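Local coordinates for putative 4-amino-4-deoxychorismate lyase (Thermus thermophilus, PDB 2ZGI), which binds pyridoxal-5'-phosphate and, as a member of the class-IV pyridoxal-phosphate-dependent aminotransferase family, probably acts as a lyase, at residues E107-R112 with L223-P228; E186-A191 with E237-A242. All blocks are in the same frame, centred on the assembly; numbering follows the deposited sequence.

Contact 1. Residues E107-R112 with L223-P228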
loop_
_atom_site.group_PDB
_atom_site.type_symbol
_atom_site.label_atom_id
_atom_site.label_comp_id
_atom_site.label_asym_id
_atom_site.label_seq_id
_atom_site.Cartn_x
_atom_site.Cartn_y
_atom_site.Cartn_z
ATOM N N GLU D 107 -30.622 -18.247 -6.315
ATOM C CA GLU D 107 -29.327 -18.887 -6.589
ATOM C C GLU D 107 -28.080 -18.011 -6.324
ATOM O O GLU D 107 -26.947 -18.517 -6.261
ATOM C CB GLU D 107 -29.334 -19.416 -8.028
ATOM C CG GLU D 107 -30.561 -20.297 -8.291
ATOM C CD GLU D 107 -30.858 -20.546 -9.772
ATOM O OE1 GLU D 107 -30.075 -20.101 -10.649
ATOM O OE2 GLU D 107 -31.892 -21.204 -10.062
ATOM N N GLY D 108 -28.287 -16.708 -6.164
ATOM C CA GLY D 108 -27.203 -15.813 -5.800
ATOM C C GLY D 108 -26.307 -15.375 -6.947
ATOM O O GLY D 108 -26.321 -15.954 -8.040
ATOM N N VAL D 109 -25.513 -14.348 -6.674
ATOM C CA VAL D 109 -24.554 -13.812 -7.626
ATOM C C VAL D 109 -23.107 -14.043 -7.139
ATOM O O VAL D 109 -22.887 -14.381 -5.972
ATOM C CB VAL D 109 -24.769 -12.289 -7.847
ATOM C CG1 VAL D 109 -26.200 -12.002 -8.373
ATOM C CG2 VAL D 109 -24.498 -11.504 -6.559
ATOM N N ARG D 110 -22.157 -13.861 -8.056
ATOM C CA ARG D 110 -20.713 -13.858 -7.778
ATOM C C ARG D 110 -20.230 -12.433 -7.482
ATOM O O ARG D 110 -20.690 -11.483 -8.137
ATOM C CB ARG D 110 -19.932 -14.395 -8.986
ATOM C CG ARG D 110 -20.238 -15.871 -9.357
ATOM C CD ARG D 110 -19.248 -16.416 -10.405
ATOM N NE ARG D 110 -19.681 -16.219 -11.799
ATOM C CZ ARG D 110 -18.873 -16.268 -12.872
ATOM N NH1 ARG D 110 -17.568 -16.491 -12.741
ATOM N NH2 ARG D 110 -19.371 -16.078 -14.091
ATOM N N VAL D 111 -19.330 -12.287 -6.501
ATOM C CA VAL D 111 -18.563 -11.046 -6.354
ATOM C C VAL D 111 -17.095 -11.255 -6.695
ATOM O O VAL D 111 -16.586 -12.378 -6.680
ATOM C CB VAL D 111 -18.649 -10.372 -4.947
ATOM C CG1 VAL D 111 -20.087 -10.117 -4.563
ATOM C CG2 VAL D 111 -17.899 -11.188 -3.848
ATOM N N ARG D 112 -16.425 -10.159 -6.986
ATOM C CA ARG D 112 -15.007 -10.141 -7.152
ATOM C C ARG D 112 -14.449 -9.095 -6.176
ATOM O O ARG D 112 -14.870 -7.919 -6.175
ATOM C CB ARG D 112 -14.693 -9.746 -8.591
ATOM C CG ARG D 112 -13.308 -9.224 -8.807
ATOM C CD ARG D 112 -12.325 -10.366 -9.058
ATOM N NE ARG D 112 -11.072 -9.879 -9.637
ATOM C CZ ARG D 112 -10.063 -10.672 -10.001
ATOM N NH1 ARG D 112 -10.176 -11.991 -9.895
ATOM N NH2 ARG D 112 -8.953 -10.144 -10.489
ATOM N N LEU D 223 -29.595 -8.906 -2.284
ATOM C CA LEU D 223 -29.182 -9.941 -3.195
ATOM C C LEU D 223 -28.126 -10.802 -2.504
ATOM O O LEU D 223 -27.129 -10.268 -1.984
ATOM C CB LEU D 223 -28.634 -9.255 -4.441
ATOM C CG LEU D 223 -28.372 -9.890 -5.794
ATOM C CD1 LEU D 223 -29.573 -10.591 -6.426
ATOM C CD2 LEU D 223 -27.912 -8.752 -6.673
ATOM N N PRO D 224 -28.342 -12.136 -2.474
ATOM C CA PRO D 224 -27.341 -12.964 -1.829
ATOM C C PRO D 224 -26.183 -13.242 -2.769
ATOM O O PRO D 224 -26.377 -13.312 -3.985
ATOM C CB PRO D 224 -28.101 -14.264 -1.533
ATOM C CG PRO D 224 -29.099 -14.383 -2.641
ATOM C CD PRO D 224 -29.452 -12.944 -3.030
ATOM N N VAL D 225 -24.988 -13.387 -2.194
ATOM C CA VAL D 225 -23.843 -13.896 -2.912
ATOM C C VAL D 225 -23.842 -15.417 -2.695
ATOM O O VAL D 225 -23.842 -15.888 -1.548
ATOM C CB VAL D 225 -22.520 -13.264 -2.419
ATOM C CG1 VAL D 225 -21.331 -13.859 -3.153
ATOM C CG2 VAL D 225 -22.540 -11.730 -2.574
ATOM N N ARG D 226 -23.860 -16.174 -3.794
ATOM C CA ARG D 226 -24.040 -17.635 -3.750
ATOM C C ARG D 226 -25.380 -17.944 -3.077
ATOM O O ARG D 226 -26.030 -17.022 -2.548
ATOM C CB ARG D 226 -22.855 -18.333 -3.047
ATOM C CG ARG D 226 -21.513 -17.872 -3.572
ATOM C CD ARG D 226 -20.409 -18.898 -3.348
ATOM N NE ARG D 226 -19.470 -18.898 -4.473
ATOM C CZ ARG D 226 -18.185 -18.544 -4.419
ATOM N NH1 ARG D 226 -17.616 -18.164 -3.276
ATOM N NH2 ARG D 226 -17.461 -18.587 -5.526
ATOM N N PRO D 227 -25.834 -19.215 -3.130
ATOM C CA PRO D 227 -27.127 -19.499 -2.508
ATOM C C PRO D 227 -27.209 -18.993 -1.076
ATOM O O PRO D 227 -26.260 -19.172 -0.311
ATOM C CB PRO D 227 -27.204 -21.025 -2.564
ATOM C CG PRO D 227 -26.523 -21.345 -3.866
ATOM C CD PRO D 227 -25.394 -20.330 -3.991
ATOM N N PRO D 228 -28.329 -18.338 -0.718
ATOM C CA PRO D 228 -28.466 -17.853 0.655
ATOM C C PRO D 228 -28.774 -18.983 1.639
ATOM O O PRO D 228 -29.274 -20.040 1.233
ATOM C CB PRO D 228 -29.666 -16.906 0.572
ATOM C CG PRO D 228 -30.493 -17.444 -0.559
ATOM C CD PRO D 228 -29.513 -18.030 -1.543
#
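Both backbone polar groups of Val109 are used in a single beta bridge with Val225. Val109 N donates to Pro224 O at 3.0 Å with an N-H...O angle of 160°. Val109 O accepts from Arg226 N at the same N-to-O distance of 3.0 Å, the donor lying in the carbonyl plane on a lone pair. The two bonds therefore reach the residues just before and just after Val225, whose CA supplies a CA-H...O contact to Val109 O at 3.2 Å. Apolar side chains pack on the bridge. CG1 of Val109, anti to the carbonyl carbon (chi1 -59°), packs against the branch of Leu223, 4.0 Å from its CG, and the two side chains cross at about a right angle. Val225 turns CG2 onto CG1 of Val111, 3.5 Å away, again roughly perpendicular. The close approach is consistent with a glycine at Gly108, the residue that leaves the helix with positive phi (81°): its CA lies 3.2 Å from Pro224 O, and any CB would clash with Arg226 O. On the helix side of this glycine, CD of Pro227 comes to 3.3 Å from Glu107 O, so the Pro227 ring lies against the carbonyl of the last helical residue. The bridge thus joins the lead-in to strand 111-117, an outermost strand of one mixed sheet, to the residue just after strand 223-224, an outermost strand of another. Leu104 of helix 103-107 and Phe146 flank Val109 and Leu223, while Leu213 and Leu215 of strand 212-217 pair through their backbones with Val225 and Leu223.

Contact 2. Residues E186-A191 with E237-A242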
loop_
_atom_site.group_PDB
_atom_site.type_symbol
_atom_site.label_atom_id
_atom_site.label_comp_id
_atom_site.label_asym_id
_atom_site.label_seq_id
_atom_site.Cartn_x
_atom_site.Cartn_y
_atom_site.Cartn_z
ATOM N N GLU D 186 -29.286 -0.220 6.037
ATOM C CA GLU D 186 -29.961 0.168 7.285
ATOM C C GLU D 186 -31.379 -0.410 7.418
ATOM O O GLU D 186 -31.788 -0.854 8.489
ATOM C CB GLU D 186 -29.936 1.686 7.442
ATOM C CG GLU D 186 -28.506 2.234 7.640
ATOM C CD GLU D 186 -27.796 1.634 8.854
ATOM O OE1 GLU D 186 -28.463 1.362 9.900
ATOM O OE2 GLU D 186 -26.566 1.422 8.749
ATOM N N LYS D 187 -32.117 -0.414 6.320
ATOM C CA LYS D 187 -33.433 -1.018 6.294
ATOM C C LYS D 187 -33.319 -2.525 6.488
ATOM O O LYS D 187 -34.112 -3.107 7.221
ATOM C CB LYS D 187 -34.172 -0.697 4.987
ATOM C CG LYS D 187 -34.405 0.797 4.711
ATOM C CD LYS D 187 -34.900 1.580 5.923
ATOM C CE LYS D 187 -35.517 2.895 5.472
ATOM N NZ LYS D 187 -36.546 3.384 6.394
ATOM N N VAL D 188 -32.334 -3.151 5.844
ATOM C CA VAL D 188 -32.150 -4.595 5.997
ATOM C C VAL D 188 -31.821 -4.944 7.463
ATOM O O VAL D 188 -32.400 -5.885 8.024
ATOM C CB VAL D 188 -31.137 -5.191 4.999
ATOM C CG1 VAL D 188 -30.819 -6.630 5.362
ATOM C CG2 VAL D 188 -31.697 -5.142 3.567
ATOM N N ALA D 189 -30.930 -4.164 8.069
ATOM C CA ALA D 189 -30.586 -4.295 9.482
ATOM C C ALA D 189 -31.853 -4.251 10.349
ATOM O O ALA D 189 -32.120 -5.176 11.142
ATOM C CB ALA D 189 -29.621 -3.184 9.879
ATOM N N GLU D 190 -32.634 -3.194 10.148
ATOM C CA GLU D 190 -33.894 -2.963 10.853
ATOM C C GLU D 190 -34.819 -4.184 10.796
ATOM O O GLU D 190 -35.276 -4.666 11.825
ATOM C CB GLU D 190 -34.584 -1.732 10.275
ATOM C CG GLU D 190 -35.584 -1.089 11.207
ATOM C CD GLU D 190 -36.615 -0.240 10.487
ATOM O OE1 GLU D 190 -36.723 -0.324 9.238
ATOM O OE2 GLU D 190 -37.344 0.499 11.188
ATOM N N ALA D 191 -35.070 -4.685 9.589
ATOM C CA ALA D 191 -35.875 -5.884 9.379
ATOM C C ALA D 191 -35.291 -7.155 10.017
ATOM O O ALA D 191 -36.045 -8.018 10.483
ATOM C CB ALA D 191 -36.112 -6.085 7.902
ATOM N N GLU D 237 -36.967 -11.995 0.611
ATOM C CA GLU D 237 -38.371 -11.780 0.234
ATOM C C GLU D 237 -38.817 -10.342 0.467
ATOM O O GLU D 237 -39.397 -9.724 -0.426
ATOM C CB GLU D 237 -39.305 -12.714 1.019
ATOM C CG GLU D 237 -39.358 -14.112 0.469
ATOM C CD GLU D 237 -40.103 -15.059 1.384
ATOM O OE1 GLU D 237 -40.125 -14.817 2.615
ATOM O OE2 GLU D 237 -40.653 -16.052 0.866
ATOM N N ARG D 238 -38.538 -9.817 1.661
ATOM C CA ARG D 238 -38.993 -8.474 2.033
ATOM C C ARG D 238 -38.455 -7.380 1.114
ATOM O O ARG D 238 -39.146 -6.403 0.859
ATOM C CB ARG D 238 -38.659 -8.109 3.495
ATOM C CG ARG D 238 -39.161 -6.692 3.875
ATOM C CD ARG D 238 -38.801 -6.288 5.298
ATOM N NE ARG D 238 -39.424 -5.010 5.666
ATOM C CZ ARG D 238 -40.623 -4.891 6.238
ATOM N NH1 ARG D 238 -41.346 -5.971 6.520
ATOM N NH2 ARG D 238 -41.106 -3.686 6.527
ATOM N N PHE D 239 -37.239 -7.560 0.609
ATOM C CA PHE D 239 -36.569 -6.484 -0.140
ATOM C C PHE D 239 -36.545 -6.664 -1.647
ATOM O O PHE D 239 -36.017 -5.809 -2.375
ATOM C CB PHE D 239 -35.177 -6.228 0.439
ATOM C CG PHE D 239 -35.231 -5.628 1.815
ATOM C CD1 PHE D 239 -35.507 -4.272 1.983
ATOM C CD2 PHE D 239 -35.075 -6.430 2.947
ATOM C CE1 PHE D 239 -35.596 -3.708 3.267
ATOM C CE2 PHE D 239 -35.173 -5.879 4.230
ATOM C CZ PHE D 239 -35.438 -4.512 4.388
ATOM N N LEU D 240 -37.114 -7.778 -2.102
ATOM C CA LEU D 240 -37.164 -8.110 -3.516
ATOM C C LEU D 240 -37.982 -7.071 -4.277
ATOM O O LEU D 240 -39.124 -6.818 -3.924
ATOM C CB LEU D 240 -37.752 -9.510 -3.726
ATOM C CG LEU D 240 -37.965 -10.042 -5.147
ATOM C CD1 LEU D 240 -36.641 -10.583 -5.712
ATOM C CD2 LEU D 240 -39.052 -11.123 -5.134
ATOM N N PRO D 241 -37.392 -6.473 -5.335
ATOM C CA PRO D 241 -38.101 -5.422 -6.071
ATOM C C PRO D 241 -39.436 -5.936 -6.600
ATOM O O PRO D 241 -39.492 -7.027 -7.187
ATOM C CB PRO D 241 -37.145 -5.119 -7.230
ATOM C CG PRO D 241 -35.809 -5.422 -6.673
ATOM C CD PRO D 241 -36.028 -6.667 -5.857
ATOM N N ALA D 242 -40.495 -5.165 -6.388
ATOM C CA ALA D 242 -41.822 -5.543 -6.874
ATOM C C ALA D 242 -42.041 -5.167 -8.348
ATOM O O ALA D 242 -42.965 -4.427 -8.684
ATOM C CB ALA D 242 -42.907 -4.927 -5.973
#
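A chi1 of -68° sets the ring of Phe239 anti to its own carbonyl carbon and sends it toward helix 183-194, while Val188, with CG1 anti to the backbone N (chi1 170°), presents CG2 to it. The methyl lies over one ring face in a CH-pi contact, 3.7 Å from CG2 to the Phe239 centroid and only 14° off the normal. Arg238, extended from CG to NE, places its CG over the rim of the opposite face, so aliphatic groups lie on both faces. Ala191 CB stands at the ring edge, 3.8 Å from Phe239 CE2, and touches Arg238 CD at 3.7 Å. At the far end of the ring, Phe239 CZ comes to 3.4 Å from Lys187 O, a carbonyl already engaged by Ala191 N within the helix, and Lys187 CB rests on CE1. No hydrogen bond crosses; van der Waals and CH-pi packing carry the junction. An alanine at Phe239 would lose the ring and would probably loosen the packing of Val188, Ala191 and Lys187 against this segment. Beyond CB, Lys187 bends away to a salt bridge with Glu40 and a cation-pi contact with Trp37, which also touches Phe239. Leu235, one turn earlier in helix 233-239, extends the packing on Val188 and Ala191, docking the C-terminal helix onto helix 183-194, whose first turn holds the cofactor-binding Ile183 and Thr184.

From the N terminus, the chain first supplies 107-112 at the end of helix 103-107, then 186-191 on helix 183-194. It returns with 223-228 to close contact 1 across 110 intervening residues, and with 237-242 to close contact 2 across 45. The segments alternate, so the two loops cross rather than nest. Strand 223-224 and helix 233-239 follow each other, and this short run ties the edges of two sheets together before its helix reaches the cofactor-binding helix. The contacts do not touch, their nearest atoms being about 7 Å apart. Just past contact 2, Cys243 forms a disulfide with Cys78 of strand 78-86.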